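Local coordinates for protein putative S-adenosyl-L-methionine-dependent Methyltransferase (Methanococcus maripaludis, PDB 3DLC) that binds S-adenosylmethionine and probably transfers its methyl group to a substrate that is not firmly identified, at residues A[37-42]-A[203-208]; A[197-202]-A[208-213]. One frame throughout, in Å; residues are numbered along the deposited sequence. Where two conformers were deposited one is given.

Interaction 1 of 2, residues A[37-42]-A[203-208]. Unlike the reference sequence in segment 203-208: Gly-203 (reference Glu).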
loop_
_atom_site.group_PDB
_atom_site.type_symbol
_atom_site.label_atom_id
_atom_site.label_comp_id
_atom_site.label_asym_id
_atom_site.label_seq_id
_atom_site.Cartn_x
_atom_site.Cartn_y
_atom_site.Cartn_z
ATOM N N ILE A 37 -0.276 5.996 12.146
ATOM C CA ILE A 37 -0.753 5.981 13.538
ATOM C C ILE A 37 -1.005 7.390 14.024
ATOM O O ILE A 37 -2.037 7.679 14.646
ATOM C CB ILE A 37 0.238 5.191 14.431
ATOM C CG1 ILE A 37 0.168 3.707 14.064
ATOM C CG2 ILE A 37 -0.048 5.462 15.925
ATOM C CD1 ILE A 37 1.288 2.859 14.605
ATOM N N ASN A 38 -0.047 8.268 13.765
ATOM C CA ASN A 38 -0.156 9.643 14.244
ATOM C C ASN A 38 -1.279 10.391 13.554
ATOM O O ASN A 38 -1.952 11.217 14.175
ATOM C CB ASN A 38 1.138 10.399 14.029
ATOM C CG ASN A 38 2.238 9.971 14.976
ATOM O OD1 ASN A 38 1.989 9.238 15.941
ATOM N ND2 ASN A 38 3.474 10.381 14.686
ATOM N N ARG A 39 -1.498 10.118 12.271
ATOM C CA ARG A 39 -2.474 10.880 11.533
ATOM C C ARG A 39 -3.923 10.578 11.958
ATOM O O ARG A 39 -4.731 11.482 12.060
ATOM C CB ARG A 39 -2.239 10.667 10.044
ATOM C CG ARG A 39 -2.916 11.696 9.222
ATOM C CD ARG A 39 -2.536 11.634 7.748
ATOM N NE ARG A 39 -3.318 12.619 7.044
ATOM C CZ ARG A 39 -2.852 13.621 6.300
ATOM N NH1 ARG A 39 -1.584 13.723 5.917
ATOM N NH2 ARG A 39 -3.716 14.476 5.829
ATOM N N PHE A 40 -4.265 9.272 12.080
ATOM C CA PHE A 40 -5.613 8.882 12.349
ATOM C C PHE A 40 -5.911 8.453 13.755
ATOM O O PHE A 40 -7.072 8.437 14.133
ATOM C CB PHE A 40 -6.032 7.776 11.390
ATOM C CG PHE A 40 -5.748 8.070 9.941
ATOM C CD1 PHE A 40 -6.330 9.139 9.298
ATOM C CD2 PHE A 40 -4.865 7.295 9.236
ATOM C CE1 PHE A 40 -6.064 9.401 7.980
ATOM C CE2 PHE A 40 -4.584 7.550 7.914
ATOM C CZ PHE A 40 -5.188 8.613 7.285
ATOM N N GLY A 41 -4.906 8.117 14.541
ATOM C CA GLY A 41 -5.175 7.673 15.900
ATOM C C GLY A 41 -5.853 6.319 15.999
ATOM O O GLY A 41 -6.412 6.004 17.058
ATOM N N ILE A 42 -5.820 5.531 14.916
ATOM C CA ILE A 42 -6.375 4.166 14.887
ATOM C C ILE A 42 -5.235 3.232 15.229
ATOM O O ILE A 42 -4.211 3.230 14.543
ATOM C CB ILE A 42 -7.013 3.786 13.535
ATOM C CG1 ILE A 42 -7.946 4.887 12.987
ATOM C CG2 ILE A 42 -7.781 2.481 13.697
ATOM C CD1 ILE A 42 -8.251 4.744 11.494
ATOM N N GLY A 203 3.169 15.503 -0.524
ATOM C CA GLY A 203 4.166 16.239 0.210
ATOM C C GLY A 203 5.396 15.416 0.455
ATOM O O GLY A 203 5.630 14.415 -0.210
ATOM N N ASP A 204 6.173 15.827 1.435
ATOM C CA ASP A 204 7.458 15.161 1.668
ATOM C C ASP A 204 7.312 13.709 2.083
ATOM O O ASP A 204 8.261 12.949 1.957
ATOM C CB ASP A 204 8.311 15.950 2.666
ATOM C CG ASP A 204 8.834 17.278 2.080
ATOM O OD1 ASP A 204 8.887 17.460 0.848
ATOM O OD2 ASP A 204 9.255 18.136 2.855
ATOM N N GLU A 205 6.153 13.317 2.556
ATOM C CA GLU A 205 5.966 11.946 2.993
ATOM C C GLU A 205 5.471 11.050 1.885
ATOM O O GLU A 205 5.410 9.830 2.016
ATOM C CB GLU A 205 4.982 11.881 4.147
ATOM C CG GLU A 205 3.555 12.241 3.764
ATOM C CD GLU A 205 3.158 13.693 3.991
ATOM O OE1 GLU A 205 3.888 14.690 3.640
ATOM O OE2 GLU A 205 2.041 13.839 4.528
ATOM N N GLY A 206 5.123 11.684 0.787
ATOM C CA GLY A 206 4.669 10.981 -0.426
ATOM C C GLY A 206 3.326 11.461 -0.957
ATOM O O GLY A 206 2.895 12.589 -0.673
ATOM N N PHE A 207 2.702 10.582 -1.737
ATOM C CA PHE A 207 1.382 10.788 -2.367
ATOM C C PHE A 207 0.444 9.791 -1.699
ATOM O O PHE A 207 0.713 8.590 -1.736
ATOM C CB PHE A 207 1.464 10.486 -3.862
ATOM C CG PHE A 207 0.104 10.295 -4.505
ATOM C CD1 PHE A 207 -0.700 11.373 -4.823
ATOM C CD2 PHE A 207 -0.397 9.051 -4.742
ATOM C CE1 PHE A 207 -1.949 11.172 -5.374
ATOM C CE2 PHE A 207 -1.662 8.860 -5.311
ATOM C CZ PHE A 207 -2.410 9.916 -5.616
ATOM N N TRP A 208 -0.669 10.256 -1.112
ATOM C CA TRP A 208 -1.557 9.350 -0.371
ATOM C C TRP A 208 -3.010 9.770 -0.527
ATOM O O TRP A 208 -3.362 10.941 -0.397
ATOM C CB TRP A 208 -1.184 9.300 1.108
ATOM C CG TRP A 208 0.257 8.914 1.324
ATOM C CD1 TRP A 208 1.314 9.758 1.493
ATOM C CD2 TRP A 208 0.797 7.601 1.322
ATOM N NE1 TRP A 208 2.474 9.041 1.612
ATOM C CE2 TRP A 208 2.185 7.712 1.510
ATOM C CE3 TRP A 208 0.243 6.334 1.183
ATOM C CZ2 TRP A 208 3.022 6.589 1.591
ATOM C CZ3 TRP A 208 1.077 5.207 1.271
ATOM C CH2 TRP A 208 2.443 5.358 1.465
HETATM O O HOH W 1 -0.409 15.973 4.306
#
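Arg-39, near the end of helix 28-40, and Glu-205, in the turn joining the last two strands, meet through a single pair of charged atoms. The separation of Arg-39 NH1 and Glu-205 OE2, 3.9 Å, marks a long salt bridge; each side chain was modelled in two conformers and the pair belongs to one of them, so the link may be partial. OE2 lies at the edge of the guanidinium, in its plane, but the carboxylate is turned 38° from that plane and the two side chains run at about a right angle. Water 1 fills in the link: it accepts from Arg-39 NH1 at 3.0 Å and donates to Glu-205 OE2 at 3.3 Å. The arginine chain is extended from CG to NE, carrying the charge from the helix to the turn, whereas Glu-205 bends at its second torsion (chi2 -95°). Only 36 Å² is buried, so the contact is a slender surface bridge. The backbone of the turn takes a bond from the indole: Trp-208 NE1 donates to Glu-205 O over 3.1 Å at a nearly straight 168°; the oxygen sits in the indole plane, while NE1 stands above the carbonyl plane. Residues 203-206 form a type I beta turn, closed by reciprocal backbone bonds between Gly-203 and Gly-206. The arrangement is that of a beta-hairpin turn tied by a water-bridged ion pair to a helix lying against the sheet of a Rossmann-like methyltransferase.

Interaction 2 of 2, residues A[197-202]-A[208-213]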
loop_
_atom_site.group_PDB
_atom_site.type_symbol
_atom_site.label_atom_id
_atom_site.label_comp_id
_atom_site.label_asym_id
_atom_site.label_seq_id
_atom_site.Cartn_x
_atom_site.Cartn_y
_atom_site.Cartn_z
ATOM N N SER A 197 -16.411 12.224 1.228
ATOM C CA SER A 197 -15.332 12.754 2.075
ATOM C C SER A 197 -14.007 12.077 1.796
ATOM O O SER A 197 -13.862 10.896 1.978
ATOM C CB SER A 197 -15.713 12.515 3.536
ATOM O OG SER A 197 -14.753 13.049 4.412
ATOM N N TYR A 198 -13.036 12.884 1.377
ATOM C CA TYR A 198 -11.657 12.403 1.204
ATOM C C TYR A 198 -10.676 13.558 1.197
ATOM O O TYR A 198 -11.037 14.720 0.995
ATOM C CB TYR A 198 -11.496 11.553 -0.091
ATOM C CG TYR A 198 -11.676 12.304 -1.408
ATOM C CD1 TYR A 198 -10.712 13.163 -1.887
ATOM C CD2 TYR A 198 -12.788 12.123 -2.191
ATOM C CE1 TYR A 198 -10.868 13.835 -3.103
ATOM C CE2 TYR A 198 -12.962 12.795 -3.394
ATOM C CZ TYR A 198 -11.987 13.630 -3.862
ATOM O OH TYR A 198 -12.128 14.359 -5.025
ATOM N N GLU A 199 -9.417 13.189 1.405
ATOM C CA GLU A 199 -8.284 14.038 1.157
ATOM C C GLU A 199 -7.326 13.269 0.241
ATOM O O GLU A 199 -7.157 12.066 0.407
ATOM C CB GLU A 199 -7.478 14.313 2.442
ATOM C CG GLU A 199 -8.211 14.969 3.565
ATOM C CD GLU A 199 -7.485 14.766 4.883
ATOM O OE1 GLU A 199 -7.375 13.581 5.280
ATOM O OE2 GLU A 199 -7.024 15.751 5.472
ATOM N N ILE A 200 -6.710 13.944 -0.708
ATOM C CA ILE A 200 -5.602 13.364 -1.489
ATOM C C ILE A 200 -4.460 14.311 -1.247
ATOM O O ILE A 200 -4.577 15.498 -1.539
ATOM C CB ILE A 200 -5.910 13.180 -2.960
ATOM C CG1 ILE A 200 -7.129 12.273 -3.155
ATOM C CG2 ILE A 200 -4.719 12.589 -3.670
ATOM C CD1 ILE A 200 -7.578 12.127 -4.607
ATOM N N ILE A 201 -3.371 13.800 -0.700
ATOM C CA ILE A 201 -2.230 14.620 -0.268
ATOM C C ILE A 201 -0.977 14.322 -1.061
ATOM O O ILE A 201 -0.761 13.198 -1.549
ATOM C CB ILE A 201 -1.874 14.433 1.236
ATOM C CG1 ILE A 201 -1.383 13.025 1.532
ATOM C CG2 ILE A 201 -3.068 14.802 2.161
ATOM C CD1 ILE A 201 -0.887 12.918 2.949
ATOM N N LEU A 202 -0.135 15.334 -1.162
ATOM C CA LEU A 202 1.156 15.221 -1.803
ATOM C C LEU A 202 2.117 16.109 -1.044
ATOM O O LEU A 202 1.910 17.297 -0.932
ATOM C CB LEU A 202 1.051 15.620 -3.273
ATOM C CG LEU A 202 2.321 15.672 -4.068
ATOM C CD1 LEU A 202 2.954 14.317 -4.212
ATOM C CD2 LEU A 202 2.021 16.312 -5.443
ATOM N N TRP A 208 -0.669 10.256 -1.112
ATOM C CA TRP A 208 -1.557 9.350 -0.371
ATOM C C TRP A 208 -3.010 9.770 -0.527
ATOM O O TRP A 208 -3.362 10.941 -0.397
ATOM C CB TRP A 208 -1.184 9.300 1.108
ATOM C CG TRP A 208 0.257 8.914 1.324
ATOM C CD1 TRP A 208 1.314 9.758 1.493
ATOM C CD2 TRP A 208 0.797 7.601 1.322
ATOM N NE1 TRP A 208 2.474 9.041 1.612
ATOM C CE2 TRP A 208 2.185 7.712 1.510
ATOM C CE3 TRP A 208 0.243 6.334 1.183
ATOM C CZ2 TRP A 208 3.022 6.589 1.591
ATOM C CZ3 TRP A 208 1.077 5.207 1.271
ATOM C CH2 TRP A 208 2.443 5.358 1.465
ATOM N N ILE A 209 -3.846 8.759 -0.774
ATOM C CA ILE A 209 -5.289 8.877 -0.910
ATOM C C ILE A 209 -5.922 8.458 0.400
ATOM O O ILE A 209 -5.761 7.320 0.841
ATOM C CB ILE A 209 -5.770 7.992 -2.068
ATOM C CG1 ILE A 209 -5.138 8.413 -3.405
ATOM C CG2 ILE A 209 -7.294 7.983 -2.136
ATOM C CD1 ILE A 209 -5.194 7.326 -4.488
ATOM N N ILE A 210 -6.663 9.390 0.997
ATOM C CA ILE A 210 -7.218 9.232 2.341
ATOM C C ILE A 210 -8.733 9.415 2.315
ATOM O O ILE A 210 -9.283 10.526 2.413
ATOM C CB ILE A 210 -6.580 10.264 3.305
ATOM C CG1 ILE A 210 -5.061 10.113 3.301
ATOM C CG2 ILE A 210 -7.147 10.115 4.720
ATOM C CD1 ILE A 210 -4.290 11.175 4.056
ATOM N N ILE A 211 -9.414 8.298 2.136
ATOM C CA ILE A 211 -10.861 8.256 2.080
ATOM C C ILE A 211 -11.385 8.061 3.489
ATOM O O ILE A 211 -10.858 7.274 4.256
ATOM C CB ILE A 211 -11.323 7.097 1.184
ATOM C CG1 ILE A 211 -10.866 7.339 -0.268
ATOM C CG2 ILE A 211 -12.842 6.900 1.263
ATOM C CD1 ILE A 211 -10.816 6.065 -1.122
ATOM N N SER A 212 -12.485 8.744 3.788
ATOM C CA SER A 212 -13.226 8.551 5.020
ATOM C C SER A 212 -14.593 8.044 4.682
ATOM O O SER A 212 -15.333 8.751 4.035
ATOM C CB SER A 212 -13.440 9.860 5.745
ATOM O OG SER A 212 -12.251 10.353 6.268
ATOM N N LYS A 213 -15.005 6.887 5.159
ATOM C CA LYS A 213 -16.341 6.437 4.881
ATOM C C LYS A 213 -17.274 7.054 5.868
ATOM O O LYS A 213 -17.162 6.883 7.075
ATOM C CB LYS A 213 -16.455 4.913 4.933
ATOM C CG LYS A 213 -17.895 4.462 4.663
ATOM C CD LYS A 213 -18.180 2.960 4.680
ATOM C CE LYS A 213 -18.022 2.351 3.359
ATOM N NZ LYS A 213 -18.305 0.894 3.241
HETATM O O HOH W 2 -17.126 9.428 2.146
#
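Strands 198-202 and 208-211 run antiparallel, their axes 4.7 Å apart at closest approach and 171° between directions, as the two arms of a beta hairpin. This is the C-terminal hairpin of the Rossmann-like methyltransferase sheet, with 198-203 at one edge. Glu-199 pairs with Ile-210, and Ile-201 with Trp-208, as hydrogen-bonded pairs; Tyr-198 with Ile-211 and Ile-200 with Ile-209 are non-hydrogen-bonded. The bond from Ile-210 N to Glu-199 O is short, 2.8 Å, and approaches nearly along the C=O axis. On the face bearing Glu-199, Ile-201, Trp-208 and Ile-210, Ile-201, in the conformer described, holds CG1 between its backbone N and carbonyl carbon (chi1 65°), which brings CG1 to 3.8 Å from Trp-208 CB. Its CD1 reaches on to Ile-210 CD1 at 4.0 Å, while Glu-199 OE1 lies 3.5 Å from Ile-210 CG2; Glu-199 also has a long, weak ion pair with Arg-39. Helix 28-40 covers this patch through Arg-39 and Phe-40. Cutting Ile-210 back to an alanine is likely to open a gap under that helix and leave Ile-201 CD1 and the Phe-40 ring without their packing partner. On the other face Ile-200 CG2 meets Ile-209 CG1 at 4.2 Å, and Tyr-198 OH hydrogen-bonds Asp-191 OD1 on helix 180-193. Beyond the pairs, water 2 accepts from Ser-197 N at 3.0 Å and donates to Ser-212 O at 2.7 Å.

In the fold
From the N terminus, the chain first passes through helix 28-40; interaction 1 then joins its last turn to the hairpin turn, closing a loop of 160 residues that spans most of the Rossmann-like sheet and its helices. Interaction 2 is local: after helix 180-193, segment 197-202 pairs with 208-213 across five intervening residues. Their segments alternate along the chain, so the two closures cross, and they share Trp-208 on strand 206-211. In space their centres lie 10 Å apart and the two contacts touch, with Arg-39 NE 3.5 Å from Ile-210 CD1. Together they join the early helix to both the turn and the strands of the C-terminal hairpin.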